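Long-range contacts in endoribonuclease MazF4 (Mycobacterium tuberculosis, PDB 5XE2), which cleaves single-stranded mRNA between the first and second bases of the sequence UCGCU, as the toxin of a type II toxin-antitoxin pair: residues W23-N28 / V38-L43; P51-M56 / N67-E72. One frame throughout, in Å; residues are numbered along the deposited sequence.

In the fold
Following the chain from its N terminus, strand 21-25 runs toward the short helix 29-34, and strand 37-44 then comes back antiparallel beside it; contact 1 (23-28 with 38-43) closes that loop close to the centre of the chain. Strand 37-44 leads on to strand 53-55, and contact 2 (51-56 with 67-72) closes a second loop where strand 65-75 returns, so the two contacts stand in series. Strands 37-44 and 65-75 are neighbours in the same antiparallel sheet: R42 O of contact 1 probably accepts a hydrogen bond from N67 N of contact 2, and A40 N probably gives one to E72 O. Both contacts also reach the second subunit.

Contact 1: residues W23-N28 / V38-L43; sequences WLIVSN and VVAVRL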
loop_
_atom_site.group_PDB
_atom_site.type_symbol
_atom_site.label_atom_id
_atom_site.label_comp_id
_atom_site.label_asym_id
_atom_site.label_seq_id
_atom_site.Cartn_x
_atom_site.Cartn_y
_atom_site.Cartn_z
ATOM N N TRP A 23 -0.746 9.317 10.205
ATOM C CA TRP A 23 -0.698 8.126 9.372
ATOM C C TRP A 23 -0.905 6.904 10.245
ATOM O O TRP A 23 -0.311 6.797 11.314
ATOM C CB TRP A 23 0.650 8.021 8.655
ATOM C CG TRP A 23 0.856 9.033 7.581
ATOM C CD1 TRP A 23 1.304 10.313 7.736
ATOM C CD2 TRP A 23 0.636 8.854 6.171
ATOM N NE1 TRP A 23 1.379 10.944 6.515
ATOM C CE2 TRP A 23 0.973 10.074 5.537
ATOM C CE3 TRP A 23 0.186 7.785 5.383
ATOM C CZ2 TRP A 23 0.875 10.256 4.151
ATOM C CZ3 TRP A 23 0.088 7.962 4.007
ATOM C CH2 TRP A 23 0.437 9.193 3.405
ATOM N N LEU A 24 -1.740 5.987 9.763
ATOM C CA LEU A 24 -2.034 4.730 10.440
ATOM C C LEU A 24 -1.188 3.587 9.881
ATOM O O LEU A 24 -1.259 3.302 8.677
ATOM C CB LEU A 24 -3.504 4.377 10.261
ATOM C CG LEU A 24 -3.894 2.964 10.711
ATOM C CD1 LEU A 24 -3.909 2.872 12.222
ATOM C CD2 LEU A 24 -5.232 2.552 10.139
ATOM N N ILE A 25 -0.471 2.892 10.764
ATOM C CA ILE A 25 0.406 1.779 10.359
ATOM C C ILE A 25 -0.449 0.576 9.934
ATOM O O ILE A 25 -1.266 0.088 10.721
ATOM C CB ILE A 25 1.341 1.315 11.505
ATOM C CG1 ILE A 25 2.176 2.478 12.079
ATOM C CG2 ILE A 25 2.247 0.173 11.032
ATOM C CD1 ILE A 25 3.038 3.200 11.069
ATOM N N VAL A 26 -0.253 0.105 8.700
ATOM C CA VAL A 26 -0.973 -1.082 8.191
ATOM C C VAL A 26 -0.089 -2.284 7.830
ATOM O O VAL A 26 -0.607 -3.380 7.592
ATOM C CB VAL A 26 -1.923 -0.718 7.025
ATOM C CG1 VAL A 26 -3.026 0.210 7.536
ATOM C CG2 VAL A 26 -1.180 -0.062 5.865
ATOM N N SER A 27 1.228 -2.103 7.815
ATOM C CA SER A 27 2.145 -3.220 7.611
ATOM C C SER A 27 2.143 -4.173 8.815
ATOM O O SER A 27 1.827 -3.780 9.937
ATOM C CB SER A 27 3.564 -2.720 7.298
ATOM O OG SER A 27 3.873 -1.536 8.009
ATOM N N ASN A 28 2.480 -5.432 8.553
ATOM C CA ASN A 28 2.496 -6.460 9.587
ATOM C C ASN A 28 3.600 -6.211 10.618
ATOM O O ASN A 28 4.653 -5.631 10.300
ATOM C CB ASN A 28 2.613 -7.860 8.961
ATOM C CG ASN A 28 4.010 -8.162 8.429
ATOM O OD1 ASN A 28 4.957 -8.341 9.199
ATOM N ND2 ASN A 28 4.144 -8.239 7.115
ATOM N N VAL A 38 7.958 1.197 7.351
ATOM C CA VAL A 38 6.606 0.670 7.529
ATOM C C VAL A 38 5.738 1.138 6.365
ATOM O O VAL A 38 6.127 2.027 5.607
ATOM C CB VAL A 38 5.965 1.168 8.844
ATOM C CG1 VAL A 38 6.771 0.705 10.056
ATOM C CG2 VAL A 38 5.786 2.692 8.852
ATOM N N VAL A 39 4.561 0.542 6.248
ATOM C CA VAL A 39 3.536 1.004 5.330
ATOM C C VAL A 39 2.379 1.549 6.155
ATOM O O VAL A 39 2.004 0.974 7.185
ATOM C CB VAL A 39 3.073 -0.097 4.364
ATOM C CG1 VAL A 39 1.930 0.392 3.486
ATOM C CG2 VAL A 39 4.235 -0.542 3.497
ATOM N N ALA A 40 1.848 2.679 5.690
ATOM C CA ALA A 40 0.797 3.393 6.377
ATOM C C ALA A 40 -0.216 3.997 5.406
ATOM O O ALA A 40 0.063 4.182 4.212
ATOM C CB ALA A 40 1.410 4.486 7.242
ATOM N N VAL A 41 -1.392 4.300 5.950
ATOM C CA VAL A 41 -2.450 5.005 5.237
ATOM C C VAL A 41 -2.810 6.298 5.961
ATOM O O VAL A 41 -2.688 6.413 7.200
ATOM C CB VAL A 41 -3.725 4.157 5.048
ATOM C CG1 VAL A 41 -3.467 3.024 4.062
ATOM C CG2 VAL A 41 -4.261 3.629 6.375
ATOM N N ARG A 42 -3.289 7.252 5.173
ATOM C CA ARG A 42 -3.481 8.622 5.626
ATOM C C ARG A 42 -4.757 8.758 6.459
ATOM O O ARG A 42 -5.799 8.179 6.128
ATOM C CB ARG A 42 -3.541 9.561 4.417
ATOM C CG ARG A 42 -3.287 11.023 4.735
ATOM C CD ARG A 42 -3.110 11.867 3.468
ATOM N NE ARG A 42 -4.241 11.754 2.513
ATOM C CZ ARG A 42 -4.679 12.731 1.704
ATOM N NH1 ARG A 42 -4.111 13.946 1.677
ATOM N NH2 ARG A 42 -5.715 12.501 0.903
ATOM N N LEU A 43 -4.660 9.509 7.549
ATOM C CA LEU A 43 -5.842 9.983 8.264
ATOM C C LEU A 43 -6.110 11.406 7.813
ATOM O O LEU A 43 -5.166 12.205 7.686
ATOM C CB LEU A 43 -5.653 9.977 9.778
ATOM C CG LEU A 43 -6.234 8.801 10.546
ATOM C CD1 LEU A 43 -5.311 7.593 10.426
ATOM C CD2 LEU A 43 -6.438 9.205 12.005
#
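W23 lays its indole against the strand that carries R42, inside the antiparallel sheet of the SH3-like PemK/MazF fold. CG stands anti to the carbonyl carbon (chi1 -70°), and the ring leans over the neighbouring strand: R42 CA lies over one face, offset toward the rim, and R42 CB sits 4.1 Å from the centroid of the six-membered ring as a CH-pi contact. W23 CB packs against A40 CB, 3.9 Å away. Further along, I25 CD1 reaches V38 CG2 at 3.6 Å, the two side chains crossing at about a right angle.

On the other face L24 lies side by side with V41, its CB wedged against L43 CD1 at 3.7 Å; V26, just past the strand, adds its CG1 against V41 CG2. M91, I94 and L98 of helix 88-101 cover this apolar row.

L24 and V41 exchange two backbone hydrogen bonds. Past I25 the chain leaves the strand, and V39 O accepts from both V26 N and S27 N, which arrive from the same face of its carbonyl plane. S27 OG, also bonded to N32 OD1, takes the N-H of V39 almost straight (171°), with OG 2.8 Å from V39 N.

Contact 2: residues P51-M56 / N67-E72; sequences PTWVAM and NADNIE
T52 and D69 meet through their polar ends, side chains crossing at about a right angle. T52 OG1 sits between its backbone N and carbonyl carbon (chi1 49°) and donates to D69 OD2 at 2.7 Å, arriving from above the carboxylate plane. T52 CG2 lies alongside the other oxygen, 3.3 Å from D69 OD1. D69 OD2 also takes a hydrogen bond from a water, which in turn accepts from W53 NE1 at 3.1 Å, so this one oxygen is gripped by two donors and linked to the indole.

W53 and N67 form a non-hydrogen-bonded antiparallel pair. CG of N67 stands anti to its backbone N (chi1 176°), close to W53 NE1 and CE2; the amide and indole planes are 28° apart. N67 CB makes a CH-pi contact 4.2 Å from the centroid of the five-membered ring. OD1 of N67 takes a weak bond from D69 N, inside the type I turn from N67 to N70. The backbones are joined where A68 N donates to T52 O at 3.0 Å, almost in line with the carbonyl bond of T52.

This corner ends the pairing of the hairpin made by strands 53-55 and 65-75. A97 and A101 of helix 88-101 pack against A68 and D69, R48 makes a cation-pi contact with W53, and strand 65-75 has strand 37-44 as its other neighbour, N67 bonding through its backbone to R42.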
loop_
_atom_site.group_PDB
_atom_site.type_symbol
_atom_site.label_atom_id
_atom_site.label_comp_id
_atom_site.label_asym_id
_atom_site.label_seq_id
_atom_site.Cartn_x
_atom_site.Cartn_y
_atom_site.Cartn_z
ATOM N N PRO A 51 -16.370 3.136 -0.290
ATOM C CA PRO A 51 -15.856 1.893 0.304
ATOM C C PRO A 51 -14.423 1.959 0.859
ATOM O O PRO A 51 -14.130 1.305 1.851
ATOM C CB PRO A 51 -15.950 0.888 -0.852
ATOM C CG PRO A 51 -17.077 1.381 -1.684
ATOM C CD PRO A 51 -17.062 2.881 -1.572
ATOM N N THR A 52 -13.548 2.753 0.248
ATOM C CA THR A 52 -12.141 2.830 0.693
ATOM C C THR A 52 -11.849 3.855 1.800
ATOM O O THR A 52 -10.694 4.001 2.209
ATOM C CB THR A 52 -11.212 3.083 -0.500
ATOM O OG1 THR A 52 -11.730 4.170 -1.285
ATOM C CG2 THR A 52 -11.113 1.820 -1.346
ATOM N N TRP A 53 -12.873 4.571 2.264
ATOM C CA TRP A 53 -12.738 5.491 3.389
ATOM C C TRP A 53 -13.416 4.875 4.607
ATOM O O TRP A 53 -14.500 4.302 4.481
ATOM C CB TRP A 53 -13.320 6.859 3.043
ATOM C CG TRP A 53 -12.400 7.617 2.122
ATOM C CD1 TRP A 53 -11.765 7.133 1.001
ATOM C CD2 TRP A 53 -11.988 8.965 2.252
ATOM N NE1 TRP A 53 -10.999 8.106 0.427
ATOM C CE2 TRP A 53 -11.117 9.244 1.171
ATOM C CE3 TRP A 53 -12.271 9.976 3.167
ATOM C CZ2 TRP A 53 -10.528 10.491 0.986
ATOM C CZ3 TRP A 53 -11.695 11.201 2.978
ATOM C CH2 TRP A 53 -10.831 11.456 1.903
ATOM N N VAL A 54 -12.751 4.945 5.757
ATOM C CA VAL A 54 -13.272 4.405 7.013
ATOM C C VAL A 54 -13.330 5.528 8.047
ATOM O O VAL A 54 -12.305 6.080 8.412
ATOM C CB VAL A 54 -12.389 3.247 7.552
ATOM C CG1 VAL A 54 -12.983 2.666 8.831
ATOM C CG2 VAL A 54 -12.237 2.155 6.498
ATOM N N ALA A 55 -14.532 5.858 8.509
ATOM C CA ALA A 55 -14.704 6.836 9.575
ATOM C C ALA A 55 -14.279 6.233 10.911
ATOM O O ALA A 55 -14.596 5.079 11.220
ATOM C CB ALA A 55 -16.161 7.304 9.651
ATOM N N MET A 56 -13.568 7.024 11.705
ATOM C CA MET A 56 -13.266 6.651 13.074
ATOM C C MET A 56 -14.568 6.648 13.862
ATOM O O MET A 56 -15.495 7.401 13.545
ATOM C CB MET A 56 -12.290 7.637 13.707
ATOM C CG MET A 56 -10.903 7.666 13.087
ATOM S SD MET A 56 -10.060 6.069 13.153
ATOM C CE MET A 56 -8.373 6.571 12.879
ATOM N N ASN A 67 -8.147 7.250 4.841
ATOM C CA ASN A 67 -8.139 7.083 3.377
ATOM C C ASN A 67 -7.241 5.895 2.985
ATOM O O ASN A 67 -6.017 6.038 2.854
ATOM C CB ASN A 67 -7.690 8.380 2.701
ATOM C CG ASN A 67 -7.574 8.254 1.183
ATOM O OD1 ASN A 67 -7.980 7.261 0.585
ATOM N ND2 ASN A 67 -6.996 9.272 0.558
ATOM N N ALA A 68 -7.858 4.728 2.801
ATOM C CA ALA A 68 -7.128 3.495 2.445
ATOM C C ALA A 68 -6.633 3.466 1.002
ATOM O O ALA A 68 -5.851 2.584 0.652
ATOM C CB ALA A 68 -7.980 2.262 2.728
ATOM N N ASP A 69 -7.085 4.405 0.164
ATOM C CA ASP A 69 -6.505 4.579 -1.177
ATOM C C ASP A 69 -5.096 5.169 -1.161
ATOM O O ASP A 69 -4.338 4.954 -2.105
ATOM C CB ASP A 69 -7.410 5.442 -2.079
ATOM C CG ASP A 69 -8.672 4.715 -2.516
ATOM O OD1 ASP A 69 -8.614 3.489 -2.735
ATOM O OD2 ASP A 69 -9.723 5.365 -2.653
ATOM N N ASN A 70 -4.753 5.907 -0.103
ATOM C CA ASN A 70 -3.465 6.574 -0.016
ATOM C C ASN A 70 -2.530 5.761 0.873
ATOM O O ASN A 70 -2.437 5.987 2.082
ATOM C CB ASN A 70 -3.666 8.010 0.486
ATOM C CG ASN A 70 -2.395 8.867 0.454
ATOM O OD1 ASN A 70 -2.418 9.958 0.995
ATOM N ND2 ASN A 70 -1.310 8.408 -0.184
ATOM N N ILE A 71 -1.857 4.800 0.247
ATOM C CA ILE A 71 -0.957 3.876 0.919
ATOM C C ILE A 71 0.475 4.300 0.598
ATOM O O ILE A 71 0.829 4.468 -0.572
ATOM C CB ILE A 71 -1.209 2.414 0.468
ATOM C CG1 ILE A 71 -2.668 1.992 0.711
ATOM C CG2 ILE A 71 -0.299 1.448 1.219
ATOM C CD1 ILE A 71 -3.156 0.882 -0.202
ATOM N N GLU A 72 1.299 4.474 1.632
ATOM C CA GLU A 72 2.696 4.889 1.450
ATOM C C GLU A 72 3.656 4.153 2.368
ATOM O O GLU A 72 3.271 3.643 3.418
ATOM C CB GLU A 72 2.824 6.404 1.653
ATOM C CG GLU A 72 2.108 7.189 0.568
ATOM C CD GLU A 72 2.397 8.668 0.567
ATOM O OE1 GLU A 72 3.432 9.086 1.133
ATOM O OE2 GLU A 72 1.570 9.424 -0.004
HETATM O O HOH W 1 -9.590 8.051 -2.347
#